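Local coordinates for glycosyltransferase Gtf1 (Streptococcus pneumoniae, PDB 4PQG), which is a bacterial glycosyltransferase of the GT-B fold, pairing two Rossmann-like domains with an added antiparallel beta-sheet domain, at residues Y195-K200 with Q206-A211; Y12-G17 with T230-V235; Y74-D79 with K214-N219; E192-Y195 with K200-Y203. All coordinates share one frame; numbering follows the deposited sequence.

Contact 1. Residues Y195-K200 with Q206-A211; sequences YHFKDK and QAFVRA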
loop_
_atom_site.group_PDB
_atom_site.type_symbol
_atom_site.label_atom_id
_atom_site.label_comp_id
_atom_site.label_asym_id
_atom_site.label_seq_id
_atom_site.Cartn_x
_atom_site.Cartn_y
_atom_site.Cartn_z
ATOM N N TYR A 195 -12.233 -25.093 3.298
ATOM C CA TYR A 195 -12.525 -24.659 1.939
ATOM C C TYR A 195 -12.971 -25.868 1.158
ATOM O O TYR A 195 -12.156 -26.748 0.839
ATOM C CB TYR A 195 -11.286 -24.074 1.253
ATOM C CG TYR A 195 -10.605 -22.971 2.022
ATOM C CD1 TYR A 195 -10.724 -21.637 1.608
ATOM C CD2 TYR A 195 -9.817 -23.250 3.157
ATOM C CE1 TYR A 195 -10.105 -20.614 2.294
ATOM C CE2 TYR A 195 -9.181 -22.223 3.853
ATOM C CZ TYR A 195 -9.335 -20.907 3.409
ATOM O OH TYR A 195 -8.720 -19.871 4.053
ATOM N N HIS A 196 -14.264 -25.923 0.871
ATOM C CA HIS A 196 -14.849 -27.133 0.322
ATOM C C HIS A 196 -14.965 -26.965 -1.160
ATOM O O HIS A 196 -15.784 -26.168 -1.635
ATOM C CB HIS A 196 -16.208 -27.442 0.961
ATOM C CG HIS A 196 -16.689 -28.867 0.711
ATOM N ND1 HIS A 196 -16.756 -29.408 -0.527
ATOM C CD2 HIS A 196 -17.132 -29.853 1.594
ATOM C CE1 HIS A 196 -17.194 -30.676 -0.436
ATOM N NE2 HIS A 196 -17.434 -30.943 0.863
ATOM N N PHE A 197 -14.141 -27.702 -1.901
ATOM C CA PHE A 197 -14.149 -27.596 -3.367
ATOM C C PHE A 197 -15.044 -28.611 -4.091
ATOM O O PHE A 197 -14.884 -28.822 -5.293
ATOM C CB PHE A 197 -12.727 -27.629 -3.940
ATOM C CG PHE A 197 -12.047 -26.294 -3.932
ATOM C CD1 PHE A 197 -11.855 -25.596 -5.117
ATOM C CD2 PHE A 197 -11.612 -25.724 -2.734
ATOM C CE1 PHE A 197 -11.222 -24.358 -5.124
ATOM C CE2 PHE A 197 -10.980 -24.480 -2.728
ATOM C CZ PHE A 197 -10.783 -23.800 -3.927
ATOM N N LYS A 198 -15.988 -29.202 -3.356
ATOM C CA LYS A 198 -17.013 -30.116 -3.892
ATOM C C LYS A 198 -16.458 -31.527 -4.060
ATOM O O LYS A 198 -17.017 -32.476 -3.506
ATOM C CB LYS A 198 -17.710 -29.615 -5.187
ATOM C CG LYS A 198 -18.132 -28.128 -5.235
ATOM C CD LYS A 198 -19.089 -27.752 -4.128
ATOM C CE LYS A 198 -19.745 -26.395 -4.376
ATOM N NZ LYS A 198 -20.922 -26.232 -3.474
ATOM N N ASP A 199 -15.339 -31.649 -4.782
ATOM C CA ASP A 199 -14.650 -32.940 -4.943
ATOM C C ASP A 199 -13.394 -33.103 -4.069
ATOM O O ASP A 199 -12.700 -34.145 -4.124
ATOM C CB ASP A 199 -14.328 -33.198 -6.419
ATOM C CG ASP A 199 -13.354 -32.184 -7.014
ATOM O OD1 ASP A 199 -12.828 -31.290 -6.297
ATOM O OD2 ASP A 199 -13.108 -32.291 -8.233
ATOM N N LYS A 200 -13.093 -32.080 -3.268
ATOM C CA LYS A 200 -11.933 -32.105 -2.378
ATOM C C LYS A 200 -12.102 -31.003 -1.352
ATOM O O LYS A 200 -12.952 -30.127 -1.507
ATOM C CB LYS A 200 -10.619 -31.914 -3.160
ATOM C CG LYS A 200 -10.522 -30.578 -3.883
ATOM C CD LYS A 200 -9.133 -30.283 -4.433
ATOM C CE LYS A 200 -8.808 -31.168 -5.623
ATOM N NZ LYS A 200 -9.687 -30.806 -6.762
ATOM N N GLN A 206 -3.448 -21.836 5.103
ATOM C CA GLN A 206 -2.155 -22.274 4.587
ATOM C C GLN A 206 -2.284 -23.322 3.480
ATOM O O GLN A 206 -1.619 -23.226 2.446
ATOM C CB GLN A 206 -1.274 -22.809 5.709
ATOM C CG GLN A 206 -0.672 -21.736 6.606
ATOM C CD GLN A 206 0.362 -22.339 7.543
ATOM O OE1 GLN A 206 1.561 -22.288 7.277
ATOM N NE2 GLN A 206 -0.103 -22.954 8.622
ATOM N N ALA A 207 -3.139 -24.314 3.709
ATOM C CA ALA A 207 -3.368 -25.373 2.734
ATOM C C ALA A 207 -3.995 -24.807 1.471
ATOM O O ALA A 207 -3.680 -25.237 0.349
ATOM C CB ALA A 207 -4.251 -26.460 3.332
ATOM N N PHE A 208 -4.879 -23.828 1.669
ATOM C CA PHE A 208 -5.568 -23.164 0.583
ATOM C C PHE A 208 -4.572 -22.380 -0.277
ATOM O O PHE A 208 -4.575 -22.486 -1.518
ATOM C CB PHE A 208 -6.636 -22.233 1.184
ATOM C CG PHE A 208 -7.473 -21.502 0.168
ATOM C CD1 PHE A 208 -8.234 -22.194 -0.766
ATOM C CD2 PHE A 208 -7.548 -20.115 0.195
ATOM C CE1 PHE A 208 -9.038 -21.515 -1.669
ATOM C CE2 PHE A 208 -8.356 -19.435 -0.696
ATOM C CZ PHE A 208 -9.104 -20.133 -1.629
ATOM N N VAL A 209 -3.702 -21.617 0.385
ATOM C CA VAL A 209 -2.644 -20.874 -0.315
ATOM C C VAL A 209 -1.669 -21.837 -1.008
ATOM O O VAL A 209 -1.197 -21.542 -2.098
ATOM C CB VAL A 209 -1.910 -19.898 0.642
ATOM C CG1 VAL A 209 -0.678 -19.289 -0.013
ATOM C CG2 VAL A 209 -2.881 -18.796 1.071
ATOM N N ARG A 210 -1.387 -22.977 -0.386
ATOM C CA ARG A 210 -0.560 -24.001 -1.046
ATOM C C ARG A 210 -1.169 -24.435 -2.383
ATOM O O ARG A 210 -0.475 -24.466 -3.402
ATOM C CB ARG A 210 -0.326 -25.213 -0.140
ATOM C CG ARG A 210 0.842 -26.060 -0.609
ATOM C CD ARG A 210 0.988 -27.328 0.205
ATOM N NE ARG A 210 1.522 -27.048 1.534
ATOM C CZ ARG A 210 2.785 -26.686 1.795
ATOM N NH1 ARG A 210 3.677 -26.534 0.814
ATOM N NH2 ARG A 210 3.157 -26.465 3.053
ATOM N N ALA A 211 -2.465 -24.749 -2.363
ATOM C CA ALA A 211 -3.209 -25.153 -3.556
ATOM C C ALA A 211 -3.162 -24.069 -4.610
ATOM O O ALA A 211 -3.008 -24.345 -5.806
ATOM C CB ALA A 211 -4.659 -25.470 -3.193
#
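Y195 and F208 stack their rings across this contact in an offset, parallel-displaced pair. The ring centroids are 4.0 Å apart and the planes differ by 10°. Y195 CD1 sits over the centre of the F208 ring, while F208 CG lies over the Y195 face nearer its rim. The closest atoms are Y195 CE1 and F208 CD2, 3.3 Å apart.

A CH-pi contact adds to the stack. F208 CB stands over the same Y195 ring, 3.7 Å from its centroid. The first torsion of F208 helps here: CG is anti to the backbone N (chi1 -178°), and the ring leaves helix 205-215 toward the strand.

F197 meets F208 edge to edge. F197 CZ lies 3.7 Å from F208 CE1, with each atom near the plane of the other ring. F208 thus gives Y195 a face and F197 an edge. The rings of F77 and Y74 also meet F208, and Y183 stacks on F197.

No hydrogen bond crosses between the two segments. Two polar contacts lie within residues 196-200. K198 N donates to H196 ND1 over 2.9 Å, in the imidazole plane. K200 NZ forms a salt bridge to D199 OD1, reached from above the carboxylate plane.

The hold of helix 205-215 on the end of strand 191-196 is therefore apolar and aromatic. Two buried rings lie face to face, and the tyrosine hydroxyl finds its polar partner, E192, on its own strand.

Contact 2. Residues Y12-G17 with T230-V235; sequences YNINLG and TGIGQV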
loop_
_atom_site.group_PDB
_atom_site.type_symbol
_atom_site.label_atom_id
_atom_site.label_comp_id
_atom_site.label_asym_id
_atom_site.label_seq_id
_atom_site.Cartn_x
_atom_site.Cartn_y
_atom_site.Cartn_z
ATOM N N TYR A 12 5.840 -13.248 -10.480
ATOM C CA TYR A 12 4.715 -13.244 -9.551
ATOM C C TYR A 12 5.138 -12.452 -8.338
ATOM O O TYR A 12 6.189 -12.712 -7.758
ATOM C CB TYR A 12 4.326 -14.677 -9.138
ATOM C CG TYR A 12 3.852 -15.512 -10.310
ATOM C CD1 TYR A 12 2.529 -15.436 -10.769
ATOM C CD2 TYR A 12 4.739 -16.357 -10.984
ATOM C CE1 TYR A 12 2.102 -16.189 -11.863
ATOM C CE2 TYR A 12 4.321 -17.118 -12.072
ATOM C CZ TYR A 12 3.012 -17.026 -12.507
ATOM O OH TYR A 12 2.636 -17.771 -13.594
ATOM N N ASN A 13 4.311 -11.488 -7.959
ATOM C CA ASN A 13 4.584 -10.633 -6.813
ATOM C C ASN A 13 3.458 -10.834 -5.796
ATOM O O ASN A 13 2.277 -10.769 -6.159
ATOM C CB ASN A 13 4.603 -9.170 -7.252
ATOM C CG ASN A 13 5.526 -8.919 -8.441
ATOM O OD1 ASN A 13 6.592 -8.352 -8.279
ATOM N ND2 ASN A 13 5.095 -9.319 -9.648
ATOM N N ILE A 14 3.832 -11.036 -4.539
ATOM C CA ILE A 14 2.885 -11.415 -3.481
ATOM C C ILE A 14 2.811 -10.366 -2.361
ATOM O O ILE A 14 3.831 -9.987 -1.766
ATOM C CB ILE A 14 3.225 -12.813 -2.907
ATOM C CG1 ILE A 14 3.012 -13.885 -3.996
ATOM C CG2 ILE A 14 2.343 -13.138 -1.717
ATOM C CD1 ILE A 14 3.609 -15.241 -3.688
ATOM N N ASN A 15 1.598 -9.887 -2.108
ATOM C CA ASN A 15 1.336 -8.916 -1.055
ATOM C C ASN A 15 0.075 -9.391 -0.322
ATOM O O ASN A 15 -0.671 -10.227 -0.840
ATOM C CB ASN A 15 1.128 -7.527 -1.676
ATOM C CG ASN A 15 1.202 -6.381 -0.652
ATOM O OD1 ASN A 15 1.379 -6.590 0.542
ATOM N ND2 ASN A 15 1.058 -5.166 -1.139
ATOM N N LEU A 16 -0.167 -8.867 0.876
ATOM C CA LEU A 16 -1.407 -9.191 1.570
ATOM C C LEU A 16 -2.610 -8.476 0.952
ATOM O O LEU A 16 -3.545 -9.113 0.486
ATOM C CB LEU A 16 -1.292 -8.926 3.081
ATOM C CG LEU A 16 -0.106 -9.644 3.729
ATOM C CD1 LEU A 16 -0.039 -9.345 5.217
ATOM C CD2 LEU A 16 -0.173 -11.143 3.469
ATOM N N GLY A 17 -2.578 -7.153 0.925
ATOM C CA GLY A 17 -3.773 -6.400 0.589
ATOM C C GLY A 17 -3.507 -5.069 -0.060
ATOM O O GLY A 17 -2.363 -4.743 -0.416
ATOM N N THR A 230 2.949 -12.291 6.005
ATOM C CA THR A 230 2.399 -12.736 7.294
ATOM C C THR A 230 1.359 -13.830 7.097
ATOM O O THR A 230 0.407 -13.633 6.368
ATOM C CB THR A 230 1.766 -11.573 8.093
ATOM O OG1 THR A 230 2.802 -10.676 8.503
ATOM C CG2 THR A 230 1.049 -12.107 9.335
ATOM N N GLY A 231 1.575 -14.986 7.718
ATOM C CA GLY A 231 0.633 -16.094 7.672
ATOM C C GLY A 231 0.916 -17.157 6.610
ATOM O O GLY A 231 0.511 -18.313 6.767
ATOM N N ILE A 232 1.617 -16.769 5.545
ATOM C CA ILE A 232 1.739 -17.592 4.330
ATOM C C ILE A 232 3.193 -17.884 3.905
ATOM O O ILE A 232 3.435 -18.600 2.918
ATOM C CB ILE A 232 0.987 -16.928 3.147
ATOM C CG1 ILE A 232 1.575 -15.546 2.826
ATOM C CG2 ILE A 232 -0.498 -16.804 3.453
ATOM C CD1 ILE A 232 1.073 -14.952 1.531
ATOM N N GLY A 233 4.140 -17.322 4.654
ATOM C CA GLY A 233 5.582 -17.433 4.383
ATOM C C GLY A 233 6.119 -18.818 4.084
ATOM O O GLY A 233 6.802 -19.031 3.085
ATOM N N GLN A 234 5.831 -19.760 4.961
ATOM C CA GLN A 234 6.328 -21.107 4.810
ATOM C C GLN A 234 5.860 -21.758 3.513
ATOM O O GLN A 234 6.652 -22.386 2.804
ATOM C CB GLN A 234 5.860 -21.934 5.977
ATOM C CG GLN A 234 6.408 -23.345 5.987
ATOM C CD GLN A 234 6.267 -23.956 7.348
ATOM O OE1 GLN A 234 6.192 -23.239 8.353
ATOM N NE2 GLN A 234 6.225 -25.281 7.404
ATOM N N VAL A 235 4.563 -21.613 3.233
ATOM C CA VAL A 235 3.931 -22.189 2.036
ATOM C C VAL A 235 4.473 -21.541 0.761
ATOM O O VAL A 235 4.750 -22.230 -0.225
ATOM C CB VAL A 235 2.392 -22.042 2.108
ATOM C CG1 VAL A 235 1.766 -22.433 0.789
ATOM C CG2 VAL A 235 1.842 -22.905 3.244
#
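I14 and I232 meet methyl to methyl between strand 10-15 and the start of helix 233-240. I14 CG2 and I232 CD1 are 3.9 Å apart, and the two side chains cross obliquely. I232 carries CG1 between its backbone N and carbonyl carbon (chi1 61°). The chain then extends, and CD1 reaches toward the strand. Both residues are buried. M213 and V209 of helix 205-215 pack against I14 and I232 respectively, so the apolar contact continues into that helix.

L16 lies against T230 with both methyls. CD1 is 4.1 Å from T230 CB, and CD2 is 3.9 Å from the carbonyl T230 O. The apolar contact of L16 with I232 is loose, 4.5 Å from CD2 to I232 CD1. This end is nearer the surface, since T230 is exposed.

No hydrogen bond joins the two segments. Within the first, L16 N makes a weak bond of 2.8 Å to N15 OD1, bent to 129° at the hydrogen. The same oxygen has a weak bond from R228, and N15 ND2 is held by E26 and Q29. The N15 amide thus ties the strand end to helix 24-38 and, weakly, to R228 just before T230.

G231 has a positive phi of 96°. I232 follows at the N-cap position of helix 233-240.

Strand 10-15 lies inside a parallel sheet, beside strands 42-47 and 223-226. A loop at the C-terminal end of a parallel strand, leading into a helix, is typical of the Rossmann-like domains of a GT-B glycosyltransferase.

Contact 3. Residues Y74-D79 with K214-N219; sequences YNHFTD and KSLNLN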
loop_
_atom_site.group_PDB
_atom_site.type_symbol
_atom_site.label_atom_id
_atom_site.label_comp_id
_atom_site.label_asym_id
_atom_site.label_seq_id
_atom_site.Cartn_x
_atom_site.Cartn_y
_atom_site.Cartn_z
ATOM N N TYR A 74 -8.780 -15.393 -3.876
ATOM C CA TYR A 74 -10.095 -16.056 -3.755
ATOM C C TYR A 74 -10.827 -16.182 -5.105
ATOM O O TYR A 74 -11.610 -17.094 -5.322
ATOM C CB TYR A 74 -10.947 -15.347 -2.690
ATOM C CG TYR A 74 -10.326 -15.462 -1.310
ATOM C CD1 TYR A 74 -10.616 -16.555 -0.492
ATOM C CD2 TYR A 74 -9.421 -14.490 -0.839
ATOM C CE1 TYR A 74 -10.045 -16.681 0.766
ATOM C CE2 TYR A 74 -8.839 -14.598 0.414
ATOM C CZ TYR A 74 -9.145 -15.707 1.202
ATOM O OH TYR A 74 -8.577 -15.874 2.427
ATOM N N ASN A 75 -10.542 -15.250 -6.002
ATOM C CA ASN A 75 -11.103 -15.212 -7.364
ATOM C C ASN A 75 -10.418 -16.200 -8.329
ATOM O O ASN A 75 -11.027 -16.651 -9.316
ATOM C CB ASN A 75 -10.941 -13.770 -7.903
ATOM C CG ASN A 75 -11.243 -13.657 -9.379
ATOM O OD1 ASN A 75 -10.334 -13.513 -10.193
ATOM N ND2 ASN A 75 -12.521 -13.761 -9.736
ATOM N N HIS A 76 -9.160 -16.528 -8.024
ATOM C CA HIS A 76 -8.256 -17.255 -8.925
ATOM C C HIS A 76 -8.738 -18.625 -9.286
ATOM O O HIS A 76 -8.521 -19.083 -10.412
ATOM C CB HIS A 76 -6.861 -17.365 -8.312
ATOM C CG HIS A 76 -5.881 -18.158 -9.146
ATOM N ND1 HIS A 76 -5.357 -17.687 -10.292
ATOM C CD2 HIS A 76 -5.331 -19.424 -8.952
ATOM C CE1 HIS A 76 -4.515 -18.607 -10.811
ATOM N NE2 HIS A 76 -4.499 -19.666 -9.985
ATOM N N PHE A 77 -9.404 -19.278 -8.338
ATOM C CA PHE A 77 -9.956 -20.600 -8.548
ATOM C C PHE A 77 -11.249 -20.592 -9.364
ATOM O O PHE A 77 -11.824 -21.645 -9.610
ATOM C CB PHE A 77 -10.212 -21.282 -7.198
ATOM C CG PHE A 77 -8.985 -21.417 -6.332
ATOM C CD1 PHE A 77 -8.152 -22.519 -6.458
ATOM C CD2 PHE A 77 -8.687 -20.458 -5.365
ATOM C CE1 PHE A 77 -7.025 -22.670 -5.649
ATOM C CE2 PHE A 77 -7.562 -20.594 -4.552
ATOM C CZ PHE A 77 -6.730 -21.706 -4.690
ATOM N N THR A 78 -11.748 -19.417 -9.727
ATOM C CA THR A 78 -12.964 -19.328 -10.505
ATOM C C THR A 78 -12.631 -18.819 -11.906
ATOM O O THR A 78 -11.484 -18.456 -12.198
ATOM C CB THR A 78 -14.024 -18.384 -9.863
ATOM O OG1 THR A 78 -13.722 -17.018 -10.180
ATOM C CG2 THR A 78 -14.111 -18.581 -8.322
ATOM N N ASP A 79 -13.638 -18.752 -12.763
ATOM C CA ASP A 79 -13.426 -18.225 -14.108
ATOM C C ASP A 79 -13.936 -16.791 -14.267
ATOM O O ASP A 79 -13.995 -16.281 -15.384
ATOM C CB ASP A 79 -14.055 -19.159 -15.149
ATOM C CG ASP A 79 -15.578 -19.133 -15.135
ATOM O OD1 ASP A 79 -16.222 -18.362 -14.380
ATOM O OD2 ASP A 79 -16.160 -19.912 -15.903
ATOM N N LYS A 214 0.414 -24.092 -6.120
ATOM C CA LYS A 214 0.578 -25.240 -7.026
ATOM C C LYS A 214 -0.163 -24.991 -8.330
ATOM O O LYS A 214 0.337 -25.334 -9.402
ATOM C CB LYS A 214 0.103 -26.542 -6.362
ATOM C CG LYS A 214 1.000 -26.967 -5.215
ATOM C CD LYS A 214 0.663 -28.350 -4.699
ATOM C CE LYS A 214 1.660 -28.768 -3.633
ATOM N NZ LYS A 214 2.971 -29.177 -4.205
ATOM N N SER A 215 -1.331 -24.352 -8.231
ATOM C CA SER A 215 -2.125 -23.969 -9.409
ATOM C C SER A 215 -1.417 -22.991 -10.356
ATOM O O SER A 215 -1.876 -22.799 -11.478
ATOM C CB SER A 215 -3.515 -23.419 -9.014
ATOM O OG SER A 215 -3.546 -21.996 -8.936
ATOM N N LEU A 216 -0.335 -22.352 -9.905
ATOM C CA LEU A 216 0.446 -21.470 -10.791
ATOM C C LEU A 216 1.322 -22.250 -11.767
ATOM O O LEU A 216 1.742 -21.701 -12.791
ATOM C CB LEU A 216 1.328 -20.485 -10.001
ATOM C CG LEU A 216 0.582 -19.569 -9.026
ATOM C CD1 LEU A 216 1.550 -18.783 -8.148
ATOM C CD2 LEU A 216 -0.369 -18.643 -9.768
ATOM N N ASN A 217 1.610 -23.504 -11.433
ATOM C CA ASN A 217 2.446 -24.369 -12.262
ATOM C C ASN A 217 3.782 -23.675 -12.515
ATOM O O ASN A 217 4.173 -23.436 -13.663
ATOM C CB ASN A 217 1.722 -24.745 -13.568
ATOM C CG ASN A 217 0.596 -25.743 -13.341
ATOM O OD1 ASN A 217 0.693 -26.610 -12.476
ATOM N ND2 ASN A 217 -0.477 -25.626 -14.116
ATOM N N LEU A 218 4.453 -23.326 -11.417
ATOM C CA LEU A 218 5.693 -22.550 -11.476
ATOM C C LEU A 218 6.792 -23.303 -12.230
ATOM O O LEU A 218 7.006 -24.489 -11.980
ATOM C CB LEU A 218 6.172 -22.213 -10.060
ATOM C CG LEU A 218 5.327 -21.206 -9.279
ATOM C CD1 LEU A 218 5.843 -21.074 -7.853
ATOM C CD2 LEU A 218 5.307 -19.865 -9.992
ATOM N N ASN A 219 7.466 -22.609 -13.148
ATOM C CA ASN A 219 8.609 -23.162 -13.882
ATOM C C ASN A 219 9.898 -22.630 -13.279
ATOM O O ASN A 219 9.891 -21.612 -12.585
ATOM C CB ASN A 219 8.577 -22.759 -15.368
ATOM C CG ASN A 219 7.318 -23.224 -16.095
ATOM O OD1 ASN A 219 6.672 -22.435 -16.794
ATOM N ND2 ASN A 219 6.978 -24.502 -15.960
#
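S215 accepts a hydrogen bond from H76, the single polar link between these segments. H76 NE2 and S215 OG are 2.7 Å apart. The hydroxyl oxygen lies 7° out of the imidazole plane, at the ring edge. The angle at the hydrogen is 132°, so the bond is distinctly bent. CG of H76 is anti to the backbone N (chi1 177°), which carries the ring across to the helix. S215 OG is also hydrogen-bonded to F212 O, one turn back, so the hydroxyl joins H76 to the helix backbone.

L216 follows with a looser contact. Its CD2 lies 4.3 Å from H76 NE2, approaching the ring obliquely. At N217 the chain leaves helical angles with a positive phi. N217 N still bonds to K214 O. L218 comes next in the chain.

H76 belongs to the short helix 73-76, and its ring meets F212 edge-to-face. The contact joins that helix to the C-terminal end of helix 205-215. L216 and L218 both touch Y12, which connects this end to strand 10-15, and F77 next to H76 turns to F208 of the same long helix.

Contact 4. Residues E192-Y195 with K200-Y203; sequences EEVY and KIFY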
loop_
_atom_site.group_PDB
_atom_site.type_symbol
_atom_site.label_atom_id
_atom_site.label_comp_id
_atom_site.label_asym_id
_atom_site.label_seq_id
_atom_site.Cartn_x
_atom_site.Cartn_y
_atom_site.Cartn_z
ATOM N N GLU A 192 -11.294 -18.647 8.490
ATOM C CA GLU A 192 -11.624 -19.480 7.326
ATOM C C GLU A 192 -11.108 -20.892 7.613
ATOM O O GLU A 192 -9.925 -21.193 7.438
ATOM C CB GLU A 192 -10.988 -18.909 6.047
ATOM C CG GLU A 192 -11.437 -17.490 5.699
ATOM C CD GLU A 192 -10.541 -16.802 4.662
ATOM O OE1 GLU A 192 -9.722 -17.471 4.012
ATOM O OE2 GLU A 192 -10.636 -15.566 4.509
ATOM N N GLU A 193 -11.995 -21.757 8.074
ATOM C CA GLU A 193 -11.563 -23.045 8.605
ATOM C C GLU A 193 -11.479 -24.139 7.548
ATOM O O GLU A 193 -10.530 -24.909 7.514
ATOM C CB GLU A 193 -12.464 -23.470 9.773
ATOM C CG GLU A 193 -12.203 -22.672 11.045
ATOM C CD GLU A 193 -12.792 -23.298 12.302
ATOM O OE1 GLU A 193 -13.679 -24.187 12.204
ATOM O OE2 GLU A 193 -12.369 -22.884 13.401
ATOM N N VAL A 194 -12.474 -24.192 6.675
ATOM C CA VAL A 194 -12.581 -25.274 5.700
ATOM C C VAL A 194 -12.940 -24.671 4.349
ATOM O O VAL A 194 -13.841 -23.829 4.262
ATOM C CB VAL A 194 -13.676 -26.271 6.152
ATOM C CG1 VAL A 194 -13.995 -27.282 5.070
ATOM C CG2 VAL A 194 -13.292 -26.981 7.452
ATOM N N TYR A 195 -12.233 -25.093 3.298
ATOM C CA TYR A 195 -12.525 -24.659 1.939
ATOM C C TYR A 195 -12.971 -25.868 1.158
ATOM O O TYR A 195 -12.156 -26.748 0.839
ATOM C CB TYR A 195 -11.286 -24.074 1.253
ATOM C CG TYR A 195 -10.605 -22.971 2.022
ATOM C CD1 TYR A 195 -10.724 -21.637 1.608
ATOM C CD2 TYR A 195 -9.817 -23.250 3.157
ATOM C CE1 TYR A 195 -10.105 -20.614 2.294
ATOM C CE2 TYR A 195 -9.181 -22.223 3.853
ATOM C CZ TYR A 195 -9.335 -20.907 3.409
ATOM O OH TYR A 195 -8.720 -19.871 4.053
ATOM N N LYS A 200 -13.093 -32.080 -3.268
ATOM C CA LYS A 200 -11.933 -32.105 -2.378
ATOM C C LYS A 200 -12.102 -31.003 -1.352
ATOM O O LYS A 200 -12.952 -30.127 -1.507
ATOM C CB LYS A 200 -10.619 -31.914 -3.160
ATOM C CG LYS A 200 -10.522 -30.578 -3.883
ATOM C CD LYS A 200 -9.133 -30.283 -4.433
ATOM C CE LYS A 200 -8.808 -31.168 -5.623
ATOM N NZ LYS A 200 -9.687 -30.806 -6.762
ATOM N N ILE A 201 -11.264 -31.037 -0.329
ATOM C CA ILE A 201 -11.379 -30.137 0.794
ATOM C C ILE A 201 -9.989 -29.700 1.278
ATOM O O ILE A 201 -9.031 -30.487 1.221
ATOM C CB ILE A 201 -12.207 -30.832 1.892
ATOM C CG1 ILE A 201 -12.822 -29.850 2.869
ATOM C CG2 ILE A 201 -11.415 -31.932 2.592
ATOM C CD1 ILE A 201 -14.111 -30.394 3.479
ATOM N N PHE A 202 -9.872 -28.440 1.710
ATOM C CA PHE A 202 -8.634 -27.935 2.316
ATOM C C PHE A 202 -8.923 -27.450 3.721
ATOM O O PHE A 202 -9.925 -26.794 3.946
ATOM C CB PHE A 202 -8.043 -26.792 1.483
ATOM C CG PHE A 202 -7.742 -27.170 0.067
ATOM C CD1 PHE A 202 -6.631 -27.973 -0.234
ATOM C CD2 PHE A 202 -8.544 -26.719 -0.971
ATOM C CE1 PHE A 202 -6.345 -28.338 -1.541
ATOM C CE2 PHE A 202 -8.252 -27.074 -2.286
ATOM C CZ PHE A 202 -7.153 -27.887 -2.572
ATOM N N TYR A 203 -8.034 -27.758 4.660
ATOM C CA TYR A 203 -8.197 -27.325 6.052
ATOM C C TYR A 203 -7.223 -26.218 6.392
ATOM O O TYR A 203 -6.022 -26.467 6.474
ATOM C CB TYR A 203 -8.019 -28.511 7.020
ATOM C CG TYR A 203 -8.976 -29.621 6.690
ATOM C CD1 TYR A 203 -10.348 -29.463 6.918
ATOM C CD2 TYR A 203 -8.530 -30.818 6.111
ATOM C CE1 TYR A 203 -11.247 -30.464 6.577
ATOM C CE2 TYR A 203 -9.425 -31.832 5.782
ATOM C CZ TYR A 203 -10.779 -31.648 6.016
ATOM O OH TYR A 203 -11.704 -32.626 5.692
#
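Y195 and F202 are cross-strand neighbours in an antiparallel beta hairpin, strands 191-196 and 201-203. The edge of the Y195 ring receives F202 O, which lies near the ring plane, 3.6 Å from CD2. The Y203 ring is likewise met at its edge: V194 CG2 runs alongside it, 3.9 Å from Y203 CD1. The F202 ring meets that of F197 with the planes steeply inclined, and F202 touches A211 of the following helix.

Y195 and F202 form a hydrogen-bonded pair with both bonds made. Y195 N donates to F202 O at 2.9 Å, nearly straight at 172° and in the carbonyl plane. F202 N returns a bond of 3.0 Å to Y195 O. V194 and Y203 are the adjoining non-hydrogen-bonded pair. The strand axes run at 158°.

V194 and Y203 put their side chains on one face of the sheet, Y195 and F202 on the other, toward helix 205-215. E193 and V194 both face L186 of the neighbouring strand 181-188, a classic beta bulge. The carboxylate of E193 is bonded to N188.

Strand 201-203 is an edge strand of this antiparallel sheet within the chain. On the Y195 side, E192 OE1 meets the tyrosine hydroxyl with its anti lone pair, and Y74 bonds the same oxygen. On the V194 side, CG1 is anti to the backbone N (chi1 170°) and presses on I201 CD1 at a tight 3.5 Å.

Contact 1 is the buried one, built on ring stacking. Contact 4 lies at the surface and depends on backbone bonds at the edge of the antiparallel sheet. The two share Y195 and strand 191-196. Contacts 2 and 3 are partly buried: contact 2 is aliphatic, while contact 3 turns on one side-chain hydrogen bond. Helix 205-215 serves contacts 1 and 3 and follows directly on the second strand of contact 4. It reaches contact 2 by aliphatic packing, whereas contacts 1 and 3 meet through rings. Together the contacts run from the extended sheet to the parallel sheet, through this helix.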